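Local coordinates for dermonecrotic toxin (Pasteurella multocida, PDB 2EBF), which is a potent mitogen that induces bone resorption and is associated with severe progressive atrophic rhinitis in pigs, at residues H663-T668 and N727-F732. Residues are numbered along the deposited sequence; the frame is centred on the assembly and turned at random.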
loop_
_atom_site.group_PDB
_atom_site.type_symbol
_atom_site.label_atom_id
_atom_site.label_comp_id
_atom_site.label_asym_id
_atom_site.label_seq_id
_atom_site.Cartn_x
_atom_site.Cartn_y
_atom_site.Cartn_z
ATOM N N HIS A 663 -30.872 -12.549 -16.589
ATOM C CA HIS A 663 -29.863 -11.726 -17.258
ATOM C C HIS A 663 -30.521 -11.037 -18.467
ATOM O O HIS A 663 -31.357 -11.638 -19.161
ATOM C CB HIS A 663 -28.653 -12.581 -17.675
ATOM C CG HIS A 663 -28.919 -13.495 -18.831
ATOM N ND1 HIS A 663 -29.630 -14.671 -18.707
ATOM C CD2 HIS A 663 -28.549 -13.414 -20.134
ATOM C CE1 HIS A 663 -29.700 -15.268 -19.884
ATOM N NE2 HIS A 663 -29.051 -14.527 -20.767
ATOM N N GLN A 664 -30.164 -9.774 -18.695
ATOM C CA GLN A 664 -30.666 -8.993 -19.820
ATOM C C GLN A 664 -29.433 -8.375 -20.474
ATOM O O GLN A 664 -28.468 -8.064 -19.782
ATOM C CB GLN A 664 -31.606 -7.870 -19.336
ATOM C CG GLN A 664 -32.853 -8.340 -18.550
ATOM C CD GLN A 664 -33.828 -9.179 -19.381
ATOM O OE1 GLN A 664 -34.321 -10.218 -18.924
ATOM N NE2 GLN A 664 -34.115 -8.729 -20.597
ATOM N N MET A 665 -29.453 -8.208 -21.793
ATOM C CA MET A 665 -28.271 -7.688 -22.474
ATOM C C MET A 665 -28.569 -6.803 -23.681
ATOM O O MET A 665 -29.711 -6.706 -24.166
ATOM C CB MET A 665 -27.308 -8.832 -22.852
ATOM C CG MET A 665 -27.687 -9.621 -24.119
ATOM S SD MET A 665 -29.328 -10.379 -24.167
ATOM C CE MET A 665 -29.202 -11.541 -22.812
ATOM N N HIS A 666 -27.525 -6.138 -24.157
ATOM C CA HIS A 666 -27.627 -5.304 -25.341
ATOM C C HIS A 666 -26.241 -5.225 -25.950
ATOM O O HIS A 666 -25.246 -5.479 -25.266
ATOM C CB HIS A 666 -28.134 -3.899 -24.975
ATOM C CG HIS A 666 -28.400 -3.018 -26.165
ATOM N ND1 HIS A 666 -28.931 -3.497 -27.345
ATOM C CD2 HIS A 666 -28.256 -1.683 -26.334
ATOM C CE1 HIS A 666 -29.082 -2.497 -28.196
ATOM N NE2 HIS A 666 -28.666 -1.386 -27.611
ATOM N N THR A 667 -26.176 -4.876 -27.232
ATOM C CA THR A 667 -24.906 -4.849 -27.954
ATOM C C THR A 667 -24.967 -3.792 -29.051
ATOM O O THR A 667 -26.054 -3.405 -29.497
ATOM C CB THR A 667 -24.573 -6.280 -28.517
ATOM O OG1 THR A 667 -23.181 -6.369 -28.868
ATOM C CG2 THR A 667 -25.458 -6.630 -29.718
ATOM N N THR A 668 -23.803 -3.311 -29.476
ATOM C CA THR A 668 -23.746 -2.295 -30.516
ATOM C C THR A 668 -22.458 -2.452 -31.326
ATOM O O THR A 668 -21.413 -2.838 -30.787
ATOM C CB THR A 668 -23.832 -0.854 -29.900
ATOM O OG1 THR A 668 -23.926 0.134 -30.941
ATOM C CG2 THR A 668 -22.602 -0.547 -29.045
ATOM N N ASN A 727 -25.726 -16.979 -30.020
ATOM C CA ASN A 727 -25.529 -17.522 -28.668
ATOM C C ASN A 727 -24.634 -16.674 -27.766
ATOM O O ASN A 727 -24.824 -16.626 -26.549
ATOM C CB ASN A 727 -24.936 -18.930 -28.747
ATOM C CG ASN A 727 -25.856 -19.921 -29.418
ATOM O OD1 ASN A 727 -25.395 -20.857 -30.101
ATOM N ND2 ASN A 727 -27.166 -19.760 -29.207
ATOM N N MET A 728 -23.635 -16.033 -28.362
ATOM C CA MET A 728 -22.667 -15.273 -27.606
ATOM C C MET A 728 -23.301 -14.031 -27.027
ATOM O O MET A 728 -22.886 -13.562 -25.970
ATOM C CB MET A 728 -21.430 -14.999 -28.450
ATOM C CG MET A 728 -20.600 -16.293 -28.563
ATOM S SD MET A 728 -19.324 -16.216 -29.802
ATOM C CE MET A 728 -18.165 -15.089 -29.034
ATOM N N LEU A 729 -24.349 -13.549 -27.695
ATOM C CA LEU A 729 -25.179 -12.478 -27.161
ATOM C C LEU A 729 -26.226 -13.006 -26.172
ATOM O O LEU A 729 -26.321 -12.502 -25.062
ATOM C CB LEU A 729 -25.892 -11.737 -28.306
ATOM C CG LEU A 729 -26.791 -10.569 -27.884
ATOM C CD1 LEU A 729 -25.966 -9.412 -27.316
ATOM C CD2 LEU A 729 -27.625 -10.132 -29.067
ATOM N N ALA A 730 -27.009 -14.004 -26.594
ATOM C CA ALA A 730 -28.191 -14.478 -25.831
ATOM C C ALA A 730 -27.879 -14.941 -24.406
ATOM O O ALA A 730 -28.690 -14.753 -23.475
ATOM C CB ALA A 730 -28.913 -15.584 -26.604
ATOM N N LEU A 731 -26.704 -15.547 -24.243
ATOM C CA LEU A 731 -26.269 -16.091 -22.949
ATOM C C LEU A 731 -25.160 -15.266 -22.283
ATOM O O LEU A 731 -24.563 -15.701 -21.293
ATOM C CB LEU A 731 -25.865 -17.570 -23.117
ATOM C CG LEU A 731 -27.045 -18.530 -23.339
ATOM C CD1 LEU A 731 -26.554 -19.932 -23.679
ATOM C CD2 LEU A 731 -27.932 -18.572 -22.099
ATOM N N PHE A 732 -24.915 -14.062 -22.803
ATOM C CA PHE A 732 -23.976 -13.110 -22.197
ATOM C C PHE A 732 -24.541 -12.565 -20.886
ATOM O O PHE A 732 -25.571 -11.888 -20.868
ATOM C CB PHE A 732 -23.652 -11.958 -23.167
ATOM C CG PHE A 732 -22.700 -10.917 -22.601
ATOM C CD1 PHE A 732 -21.531 -11.291 -21.919
ATOM C CD2 PHE A 732 -22.959 -9.564 -22.786
ATOM C CE1 PHE A 732 -20.647 -10.329 -21.413
ATOM C CE2 PHE A 732 -22.089 -8.595 -22.284
ATOM C CZ PHE A 732 -20.920 -8.979 -21.598
#
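His663 reaches from the strand to the C-terminal end of the short helix, where its NE2 donates a hydrogen bond to Ala730 O (2.7 Å). The N-H points almost straight at the acceptor (168°), and the oxygen lies nearly in the imidazole plane, so the bond leaves the ring at its edge; NE2 in turn lies in the plane of the Ala730 carbonyl. Placing CG between the backbone N and the carbonyl carbon (chi1 72°) swings the ring toward this helix end, and CD2 comes 3.4 Å from Phe732 O. Histidine suits the place: its flat ring carries a directional donor to a carbonyl where the helix is running out.

Met665, two residues on, points the same way but offers only apolar atoms. Its chain bends at both the CB-CG and CG-SD bonds, laying the thioether along the helix end: CG is 3.6 Å from Leu729 CD1, while CE sits 3.3 Å from Ala730 O. An unbranched, flexible residue can follow this uneven surface. Met665 CB also lies beside the Phe732 ring, 4.4 Å from its CD2.

The strand belongs to the antiparallel sheet of the C3 domain. Here His666, which turns away from the helix and is hydrogen-bonded through NE2 to Asp681 OD2, probably forms with that aspartate two members of the toxin's thiol-protease-like triad; Cys626, probably the third, is held in a disulfide with Cys620. The contact therefore covers the face of the strand that His666 does not use.

Leu729 is buried beside Met665 and Thr667. It holds CG trans to the amide nitrogen (chi1 -179°), which carries CD1 between them, 3.6 Å from Thr667 CB. Threonine suits a place with an apolar and a polar side: CG2 packs against Leu729, while OG1 is hydrogen-bonded to Ser649 OG and Lys724 N.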